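Local coordinates for FLAP endonuclease-1 protein (Methanocaldococcus jannaschii, PDB 1A76), which cleaves 5' flaps and digests DNA from the 5' end during DNA replication and repair, using magnesium as its cofactor, at residues Pro75-Gly81 / Ile144-Pro150; Tyr137-Met142 / Gly285-Leu290; Ala176-Gly180 / Ile264-Pro268. One frame throughout, in Å; residues are numbered along the deposited sequence.

Interaction 1 (Pro75-Gly81 / Ile144-Pro150); sequences PIWVFDG and IPYVEAP
Extended strands 75-79 and 146-148 run parallel, axes 4.5 Å apart at 19°, pairing Trp77 with Tyr146, Val78 with Val147 and Phe79 with Glu148. Hydrogen bonds fix this register: Trp77 N to Pro145 O (3.0 Å), Val147 N to Trp77 O (2.7 Å), Phe79 N to Val147 O (2.7 Å) and Ala149 N to Phe79 O (2.9 Å). On the face of Trp77, Phe79 and Tyr146, Trp77 (chi1 m) sets CD1 3.8 Å from Ile144 CG2 and CB 3.8 Å from Tyr146 CB. Phe79 (m) wedges its ring edge against Tyr146 (p), Phe79 CE2 3.7 Å from Tyr146 CB: offset edge-to-face, centroids 5.7 Å apart, planes at 89°. Strand 146-148 is outermost on its side of the largely parallel sheet of the PIN-like nuclease core, beyond 74-79 and 23-27. On the other face Val147 CG2 fits between Ile76 CG1 (3.9 Å) and Val78 CG2 (4.3 Å). Asp80, a predicted Mg(2+) ligand, turns its CB away from 144-150; its OD1 accepts from Gly153 N.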
loop_
_atom_site.group_PDB
_atom_site.type_symbol
_atom_site.label_atom_id
_atom_site.label_comp_id
_atom_site.label_asym_id
_atom_site.label_seq_id
_atom_site.Cartn_x
_atom_site.Cartn_y
_atom_site.Cartn_z
ATOM N N PRO A 75 7.714 4.463 -11.643
ATOM C CA PRO A 75 6.781 3.732 -10.795
ATOM C C PRO A 75 5.615 3.070 -11.522
ATOM O O PRO A 75 5.199 3.479 -12.618
ATOM C CB PRO A 75 6.286 4.811 -9.841
ATOM C CG PRO A 75 6.246 6.068 -10.733
ATOM C CD PRO A 75 7.227 5.835 -11.889
ATOM N N ILE A 76 5.109 2.017 -10.900
ATOM C CA ILE A 76 3.944 1.325 -11.401
ATOM C C ILE A 76 3.085 1.257 -10.142
ATOM O O ILE A 76 3.543 0.799 -9.091
ATOM C CB ILE A 76 4.271 -0.095 -11.942
ATOM C CG1 ILE A 76 2.968 -0.788 -12.344
ATOM C CG2 ILE A 76 5.042 -0.905 -10.900
ATOM C CD1 ILE A 76 3.070 -1.637 -13.597
ATOM N N TRP A 77 1.855 1.751 -10.242
ATOM C CA TRP A 77 0.949 1.772 -9.108
ATOM C C TRP A 77 0.193 0.456 -8.955
ATOM O O TRP A 77 -0.323 -0.105 -9.924
ATOM C CB TRP A 77 -0.037 2.939 -9.260
ATOM C CG TRP A 77 0.586 4.264 -8.961
ATOM C CD1 TRP A 77 1.504 4.936 -9.726
ATOM C CD2 TRP A 77 0.366 5.071 -7.798
ATOM N NE1 TRP A 77 1.863 6.105 -9.107
ATOM C CE2 TRP A 77 1.181 6.216 -7.925
ATOM C CE3 TRP A 77 -0.443 4.938 -6.659
ATOM C CZ2 TRP A 77 1.213 7.229 -6.953
ATOM C CZ3 TRP A 77 -0.410 5.937 -5.694
ATOM C CH2 TRP A 77 0.412 7.072 -5.848
ATOM N N VAL A 78 0.134 -0.037 -7.727
ATOM C CA VAL A 78 -0.559 -1.283 -7.450
ATOM C C VAL A 78 -1.719 -1.057 -6.497
ATOM O O VAL A 78 -1.543 -0.601 -5.359
ATOM C CB VAL A 78 0.395 -2.330 -6.847
ATOM C CG1 VAL A 78 -0.283 -3.676 -6.809
ATOM C CG2 VAL A 78 1.654 -2.421 -7.671
ATOM N N PHE A 79 -2.918 -1.390 -6.967
ATOM C CA PHE A 79 -4.108 -1.216 -6.163
ATOM C C PHE A 79 -4.638 -2.546 -5.651
ATOM O O PHE A 79 -4.256 -3.604 -6.148
ATOM C CB PHE A 79 -5.150 -0.453 -6.974
ATOM C CG PHE A 79 -4.749 0.971 -7.262
ATOM C CD1 PHE A 79 -5.007 1.985 -6.333
ATOM C CD2 PHE A 79 -4.090 1.297 -8.447
ATOM C CE1 PHE A 79 -4.613 3.302 -6.578
ATOM C CE2 PHE A 79 -3.690 2.609 -8.707
ATOM C CZ PHE A 79 -3.950 3.615 -7.773
ATOM N N ASP A 80 -5.491 -2.479 -4.635
ATOM C CA ASP A 80 -6.057 -3.673 -4.012
ATOM C C ASP A 80 -7.136 -4.328 -4.857
ATOM O O ASP A 80 -7.323 -5.547 -4.810
ATOM C CB ASP A 80 -6.679 -3.323 -2.650
ATOM C CG ASP A 80 -5.652 -3.175 -1.544
ATOM O OD1 ASP A 80 -4.492 -3.561 -1.740
ATOM O OD2 ASP A 80 -6.007 -2.669 -0.464
ATOM N N GLY A 81 -7.846 -3.528 -5.643
ATOM C CA GLY A 81 -8.942 -4.090 -6.412
ATOM C C GLY A 81 -9.996 -4.311 -5.340
ATOM O O GLY A 81 -10.310 -5.439 -4.959
ATOM N N ILE A 144 0.531 6.829 -16.641
ATOM C CA ILE A 144 1.245 6.030 -15.639
ATOM C C ILE A 144 0.503 4.706 -15.430
ATOM O O ILE A 144 -0.674 4.692 -15.072
ATOM C CB ILE A 144 1.315 6.756 -14.270
ATOM C CG1 ILE A 144 1.837 8.196 -14.440
ATOM C CG2 ILE A 144 2.172 5.938 -13.303
ATOM C CD1 ILE A 144 3.190 8.306 -15.133
ATOM N N PRO A 145 1.207 3.579 -15.586
ATOM C CA PRO A 145 0.588 2.261 -15.422
ATOM C C PRO A 145 0.254 1.839 -13.997
ATOM O O PRO A 145 0.980 2.156 -13.049
ATOM C CB PRO A 145 1.602 1.321 -16.064
ATOM C CG PRO A 145 2.915 1.996 -15.801
ATOM C CD PRO A 145 2.644 3.470 -15.900
ATOM N N TYR A 146 -0.854 1.122 -13.860
ATOM C CA TYR A 146 -1.273 0.611 -12.569
ATOM C C TYR A 146 -1.777 -0.810 -12.717
ATOM O O TYR A 146 -2.097 -1.250 -13.816
ATOM C CB TYR A 146 -2.360 1.497 -11.928
ATOM C CG TYR A 146 -3.725 1.529 -12.603
ATOM C CD1 TYR A 146 -4.671 0.517 -12.385
ATOM C CD2 TYR A 146 -4.097 2.612 -13.403
ATOM C CE1 TYR A 146 -5.958 0.590 -12.948
ATOM C CE2 TYR A 146 -5.372 2.694 -13.965
ATOM C CZ TYR A 146 -6.294 1.686 -13.735
ATOM O OH TYR A 146 -7.548 1.790 -14.292
ATOM N N VAL A 147 -1.804 -1.534 -11.606
ATOM C CA VAL A 147 -2.286 -2.901 -11.584
ATOM C C VAL A 147 -3.355 -2.990 -10.520
ATOM O O VAL A 147 -3.278 -2.325 -9.493
ATOM C CB VAL A 147 -1.192 -3.923 -11.181
ATOM C CG1 VAL A 147 -1.519 -5.301 -11.790
ATOM C CG2 VAL A 147 0.167 -3.449 -11.599
ATOM N N GLU A 148 -4.371 -3.795 -10.782
ATOM C CA GLU A 148 -5.414 -4.017 -9.807
ATOM C C GLU A 148 -5.130 -5.455 -9.381
ATOM O O GLU A 148 -5.403 -6.405 -10.110
ATOM C CB GLU A 148 -6.784 -3.852 -10.468
ATOM C CG GLU A 148 -6.861 -2.554 -11.269
ATOM C CD GLU A 148 -8.216 -2.305 -11.901
ATOM O OE1 GLU A 148 -9.064 -1.669 -11.241
ATOM O OE2 GLU A 148 -8.426 -2.731 -13.060
ATOM N N ALA A 149 -4.513 -5.599 -8.215
ATOM C CA ALA A 149 -4.164 -6.914 -7.699
ATOM C C ALA A 149 -5.396 -7.779 -7.452
ATOM O O ALA A 149 -6.493 -7.263 -7.243
ATOM C CB ALA A 149 -3.372 -6.764 -6.397
ATOM N N PRO A 150 -5.227 -9.114 -7.496
ATOM C CA PRO A 150 -6.336 -10.045 -7.257
ATOM C C PRO A 150 -6.899 -9.799 -5.858
ATOM O O PRO A 150 -8.093 -9.940 -5.622
ATOM C CB PRO A 150 -5.690 -11.425 -7.366
ATOM C CG PRO A 150 -4.412 -11.211 -8.102
ATOM C CD PRO A 150 -3.966 -9.816 -7.806
#

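Interaction 2 (Tyr137-Met142 / Gly285-Leu290); sequences YLLSLM and GIIKFL
Two helical segments, 137-142 and 285-290, pack nearly antiparallel, with axes 9.9 Å apart and N-to-C directions at 152°; the latter includes a wider pi-type turn at 288-290. The closest CA pair, Leu141 and Ile286, lies 6.2 Å apart. Tyr137 and Phe289 both take chi1 t, which sends the tyrosine ring edge onto the phenylalanine face: CE2 of Tyr137 is 4.0 Å from CD1 of Phe289, the centroids are 5.7 Å apart and the planes meet at 86°, a T-shaped pair. Leu138 (t, p) extends CD1 to 4.0 Å from both Phe289 CD2 and CD1 of Leu290, whose chi1 is off-well at -110°. Leu141 (m, t) places CD1 3.7 Å from Gly285 O and CB 3.8 Å from Ile286 CG1. Ile286 (m, t) brings CD1 to 3.9 Å from CG of Met142 (m, t, p). Helices 56-70 and 298-315 flank the contact, Tyr58 meeting Phe289 edge-to-face, and Leu141 is backbone-bonded to Asp282. No direct hydrogen bond crosses; water 1, 2.8 Å from both Tyr137 OH and Gly285 O, is the polar link, so between these two segments the contact is chiefly apolar packing.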
loop_
_atom_site.group_PDB
_atom_site.type_symbol
_atom_site.label_atom_id
_atom_site.label_comp_id
_atom_site.label_asym_id
_atom_site.label_seq_id
_atom_site.Cartn_x
_atom_site.Cartn_y
_atom_site.Cartn_z
ATOM N N TYR A 137 -8.084 6.807 -12.569
ATOM C CA TYR A 137 -8.399 7.560 -13.783
ATOM C C TYR A 137 -7.315 8.600 -14.027
ATOM O O TYR A 137 -6.844 8.780 -15.150
ATOM C CB TYR A 137 -9.752 8.260 -13.637
ATOM C CG TYR A 137 -10.087 9.242 -14.756
ATOM C CD1 TYR A 137 -10.130 8.822 -16.089
ATOM C CD2 TYR A 137 -10.387 10.583 -14.477
ATOM C CE1 TYR A 137 -10.466 9.711 -17.121
ATOM C CE2 TYR A 137 -10.728 11.484 -15.511
ATOM C CZ TYR A 137 -10.763 11.034 -16.824
ATOM O OH TYR A 137 -11.103 11.893 -17.847
ATOM N N LEU A 138 -6.922 9.289 -12.960
ATOM C CA LEU A 138 -5.894 10.314 -13.057
ATOM C C LEU A 138 -4.584 9.700 -13.553
ATOM O O LEU A 138 -3.884 10.286 -14.382
ATOM C CB LEU A 138 -5.689 10.986 -11.691
ATOM C CG LEU A 138 -4.533 11.990 -11.559
ATOM C CD1 LEU A 138 -4.724 13.135 -12.542
ATOM C CD2 LEU A 138 -4.455 12.510 -10.120
ATOM N N LEU A 139 -4.259 8.513 -13.053
ATOM C CA LEU A 139 -3.023 7.854 -13.462
ATOM C C LEU A 139 -3.087 7.512 -14.945
ATOM O O LEU A 139 -2.092 7.628 -15.659
ATOM C CB LEU A 139 -2.804 6.591 -12.643
ATOM C CG LEU A 139 -2.328 6.827 -11.202
ATOM C CD1 LEU A 139 -2.376 5.501 -10.456
ATOM C CD2 LEU A 139 -0.907 7.395 -11.206
ATOM N N SER A 140 -4.261 7.092 -15.404
ATOM C CA SER A 140 -4.439 6.749 -16.813
ATOM C C SER A 140 -4.223 7.997 -17.661
ATOM O O SER A 140 -3.598 7.952 -18.721
ATOM C CB SER A 140 -5.847 6.213 -17.050
ATOM O OG SER A 140 -6.755 7.293 -17.134
ATOM N N LEU A 141 -4.761 9.115 -17.195
ATOM C CA LEU A 141 -4.613 10.376 -17.914
ATOM C C LEU A 141 -3.140 10.750 -17.933
ATOM O O LEU A 141 -2.643 11.313 -18.905
ATOM C CB LEU A 141 -5.424 11.482 -17.222
ATOM C CG LEU A 141 -6.936 11.361 -17.398
ATOM C CD1 LEU A 141 -7.620 12.492 -16.649
ATOM C CD2 LEU A 141 -7.288 11.384 -18.888
ATOM N N MET A 142 -2.441 10.420 -16.851
ATOM C CA MET A 142 -1.026 10.732 -16.738
ATOM C C MET A 142 -0.130 9.774 -17.516
ATOM O O MET A 142 1.072 10.008 -17.634
ATOM C CB MET A 142 -0.609 10.739 -15.268
ATOM C CG MET A 142 -1.221 11.858 -14.445
ATOM S SD MET A 142 -0.793 11.631 -12.714
ATOM C CE MET A 142 0.978 11.788 -12.759
ATOM N N GLY A 285 -7.042 16.512 -20.577
ATOM C CA GLY A 285 -7.851 15.784 -19.619
ATOM C C GLY A 285 -7.382 16.007 -18.197
ATOM O O GLY A 285 -8.197 16.070 -17.279
ATOM N N ILE A 286 -6.070 16.113 -18.008
ATOM C CA ILE A 286 -5.526 16.344 -16.676
ATOM C C ILE A 286 -5.943 17.724 -16.178
ATOM O O ILE A 286 -6.355 17.881 -15.020
ATOM C CB ILE A 286 -3.969 16.216 -16.672
ATOM C CG1 ILE A 286 -3.583 14.737 -16.855
ATOM C CG2 ILE A 286 -3.409 16.760 -15.377
ATOM C CD1 ILE A 286 -2.143 14.498 -17.231
ATOM N N ILE A 287 -5.855 18.720 -17.055
ATOM C CA ILE A 287 -6.251 20.087 -16.699
ATOM C C ILE A 287 -7.728 20.139 -16.295
ATOM O O ILE A 287 -8.097 20.749 -15.285
ATOM C CB ILE A 287 -6.032 21.059 -17.888
ATOM C CG1 ILE A 287 -4.533 21.188 -18.163
ATOM C CG2 ILE A 287 -6.676 22.416 -17.594
ATOM C CD1 ILE A 287 -4.105 22.509 -18.784
ATOM N N LYS A 288 -8.570 19.492 -17.085
ATOM C CA LYS A 288 -9.988 19.474 -16.809
ATOM C C LYS A 288 -10.286 18.787 -15.494
ATOM O O LYS A 288 -11.067 19.282 -14.686
ATOM C CB LYS A 288 -10.736 18.764 -17.933
ATOM C CG LYS A 288 -12.235 18.714 -17.732
ATOM C CD LYS A 288 -12.892 17.654 -18.607
ATOM C CE LYS A 288 -14.393 17.593 -18.338
ATOM N NZ LYS A 288 -15.118 16.875 -19.427
ATOM N N PHE A 289 -9.668 17.636 -15.275
ATOM C CA PHE A 289 -9.915 16.901 -14.044
ATOM C C PHE A 289 -9.382 17.652 -12.826
ATOM O O PHE A 289 -10.124 17.916 -11.863
ATOM C CB PHE A 289 -9.284 15.499 -14.125
ATOM C CG PHE A 289 -9.488 14.685 -12.885
ATOM C CD1 PHE A 289 -10.744 14.164 -12.582
ATOM C CD2 PHE A 289 -8.441 14.478 -11.994
ATOM C CE1 PHE A 289 -10.955 13.448 -11.403
ATOM C CE2 PHE A 289 -8.636 13.762 -10.810
ATOM C CZ PHE A 289 -9.903 13.246 -10.515
ATOM N N LEU A 290 -8.102 18.013 -12.881
ATOM C CA LEU A 290 -7.434 18.706 -11.784
ATOM C C LEU A 290 -7.820 20.179 -11.569
ATOM O O LEU A 290 -8.228 20.576 -10.466
ATOM C CB LEU A 290 -5.909 18.595 -11.968
ATOM C CG LEU A 290 -5.098 17.724 -10.994
ATOM C CD1 LEU A 290 -5.878 16.460 -10.593
ATOM C CD2 LEU A 290 -3.756 17.372 -11.640
HETATM O O HOH W 1 -10.566 14.667 -17.505
#

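Interaction 3 (Ala176-Gly180 / Ile264-Pro268); sequences ALLYG and IFKEP
Tyr179 carries Phe265 CD1 over one face of its ring, 3.5 Å from Tyr179 CZ. The centroids are 4.8 Å apart and the planes inclined at 54°, an oblique aromatic pair. Both residues use chi1 m, and their CA atoms, 5.0 Å apart, are the nearest across the contact. The Tyr179 ring is also hemmed in by Pro268, whose CG sits at its edge 4.0 Å from Tyr179 CD2, and by Ile264, whose O is 3.5 Å from Tyr179 CE2. Leu178 (m, t) points its CB toward the helix end, 3.6 Å from Phe265 CD1, and its side chain also meets Leu214, Ile215 and Ala218 of helix 211-221.

The backbone brings these groups together through a short helical-type turn and a helix terminus. Residues 176-178 have helical phi/psi without regular helical bonding; Tyr179 N bonds Ala176 O (3.1 Å) and Gly180 N bonds Leu177 O (2.9 Å), before Gly180 takes positive phi (87°). Across from them, helix 258-266 ends and Glu267 departs from helical angles at -129/58. No direct hydrogen bond links the segments. Instead, Phe265 O accepts from two waters: water 2 (2.8 Å), which also donates to Leu178 O (2.7 Å), and water 3 (2.9 Å), which also donates to Tyr179 O (2.8 Å). The Tyr179 side chain lies about 4 Å from those of the Mg(2+) ligands Glu152 and Glu154 and about 7 Å from a bound manganese, consistent with second-shell packing beside the metal site of a FEN1 nuclease.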
loop_
_atom_site.group_PDB
_atom_site.type_symbol
_atom_site.label_atom_id
_atom_site.label_comp_id
_atom_site.label_asym_id
_atom_site.label_seq_id
_atom_site.Cartn_x
_atom_site.Cartn_y
_atom_site.Cartn_z
ATOM N N ALA A 176 5.516 -5.645 3.385
ATOM C CA ALA A 176 5.907 -6.228 2.101
ATOM C C ALA A 176 7.012 -7.274 2.280
ATOM O O ALA A 176 7.152 -8.199 1.480
ATOM C CB ALA A 176 6.390 -5.130 1.158
ATOM N N LEU A 177 7.810 -7.104 3.325
ATOM C CA LEU A 177 8.903 -8.014 3.622
ATOM C C LEU A 177 8.342 -9.408 3.908
ATOM O O LEU A 177 8.932 -10.418 3.527
ATOM C CB LEU A 177 9.685 -7.504 4.842
ATOM C CG LEU A 177 10.429 -6.171 4.665
ATOM C CD1 LEU A 177 11.016 -5.722 5.993
ATOM C CD2 LEU A 177 11.545 -6.327 3.615
ATOM N N LEU A 178 7.191 -9.448 4.574
ATOM C CA LEU A 178 6.540 -10.714 4.922
ATOM C C LEU A 178 6.094 -11.514 3.698
ATOM O O LEU A 178 5.950 -12.745 3.771
ATOM C CB LEU A 178 5.346 -10.447 5.843
ATOM C CG LEU A 178 5.730 -9.881 7.212
ATOM C CD1 LEU A 178 4.485 -9.655 8.046
ATOM C CD2 LEU A 178 6.667 -10.850 7.912
ATOM N N TYR A 179 5.884 -10.822 2.577
ATOM C CA TYR A 179 5.478 -11.494 1.341
ATOM C C TYR A 179 6.698 -11.835 0.500
ATOM O O TYR A 179 6.582 -12.247 -0.652
ATOM C CB TYR A 179 4.532 -10.618 0.513
ATOM C CG TYR A 179 3.182 -10.418 1.147
ATOM C CD1 TYR A 179 2.963 -9.357 2.016
ATOM C CD2 TYR A 179 2.120 -11.284 0.869
ATOM C CE1 TYR A 179 1.735 -9.156 2.600
ATOM C CE2 TYR A 179 0.868 -11.085 1.456
ATOM C CZ TYR A 179 0.690 -10.017 2.325
ATOM O OH TYR A 179 -0.515 -9.811 2.959
ATOM N N GLY A 180 7.876 -11.675 1.080
ATOM C CA GLY A 180 9.076 -11.997 0.340
ATOM C C GLY A 180 9.633 -10.869 -0.513
ATOM O O GLY A 180 10.504 -11.113 -1.348
ATOM N N ILE A 264 -1.447 -16.970 3.672
ATOM C CA ILE A 264 -1.755 -15.663 3.093
ATOM C C ILE A 264 -0.456 -14.985 2.642
ATOM O O ILE A 264 -0.408 -14.371 1.579
ATOM C CB ILE A 264 -2.472 -14.727 4.115
ATOM C CG1 ILE A 264 -3.993 -14.819 3.937
ATOM C CG2 ILE A 264 -2.017 -13.269 3.907
ATOM C CD1 ILE A 264 -4.766 -14.876 5.230
ATOM N N PHE A 265 0.595 -15.102 3.453
ATOM C CA PHE A 265 1.879 -14.485 3.127
ATOM C C PHE A 265 2.724 -15.303 2.162
ATOM O O PHE A 265 3.417 -14.742 1.322
ATOM C CB PHE A 265 2.694 -14.232 4.408
ATOM C CG PHE A 265 2.098 -13.182 5.292
ATOM C CD1 PHE A 265 2.180 -11.827 4.944
ATOM C CD2 PHE A 265 1.387 -13.543 6.430
ATOM C CE1 PHE A 265 1.551 -10.853 5.713
ATOM C CE2 PHE A 265 0.755 -12.576 7.208
ATOM C CZ PHE A 265 0.836 -11.212 6.841
ATOM N N LYS A 266 2.666 -16.624 2.292
ATOM C CA LYS A 266 3.454 -17.508 1.446
ATOM C C LYS A 266 2.810 -17.830 0.103
ATOM O O LYS A 266 3.515 -18.049 -0.877
ATOM C CB LYS A 266 3.749 -18.822 2.188
ATOM C CG LYS A 266 4.492 -18.671 3.533
ATOM C CD LYS A 266 5.743 -17.797 3.409
ATOM C CE LYS A 266 6.865 -18.472 2.613
ATOM N NZ LYS A 266 7.204 -19.863 3.053
ATOM N N GLU A 267 1.480 -17.848 0.060
ATOM C CA GLU A 267 0.727 -18.190 -1.150
ATOM C C GLU A 267 -0.332 -17.170 -1.516
ATOM O O GLU A 267 -1.513 -17.508 -1.611
ATOM C CB GLU A 267 0.005 -19.527 -0.958
ATOM C CG GLU A 267 0.648 -20.669 -1.671
ATOM C CD GLU A 267 1.620 -21.383 -0.784
ATOM O OE1 GLU A 267 1.156 -22.154 0.091
ATOM O OE2 GLU A 267 2.839 -21.166 -0.966
ATOM N N PRO A 268 0.057 -15.912 -1.724
ATOM C CA PRO A 268 -0.995 -14.957 -2.073
ATOM C C PRO A 268 -1.434 -15.066 -3.534
ATOM O O PRO A 268 -0.709 -15.603 -4.374
ATOM C CB PRO A 268 -0.352 -13.613 -1.773
ATOM C CG PRO A 268 1.110 -13.854 -2.050
ATOM C CD PRO A 268 1.386 -15.274 -1.643
HETATM O O HOH W 2 6.188 -14.664 1.892
HETATM O O HOH W 3 4.600 -14.073 -1.266
#

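Interactions 1 and 2 are neighbours in the chain: strand 146-148 follows helix 129-142 after a short link. Their centres lie 16 Å apart, and Leu139 joins them: its O is 2.9 Å from Ile144 N, a probable hydrogen bond, and its CD1 packs 3.5 Å from Trp77 CG and 3.6 Å from Phe79 CE2. Interactions 1 and 3 do not touch (nearest atoms about 7 Å, centres 17 Å), yet both border the metal site: the side chain of Asp80 is about 4 Å from a bound manganese and that of Tyr179 about 7 Å. Interaction 2, away from the metal site, is 33 Å from interaction 3 between centres, on the opposite side of the chain's centre.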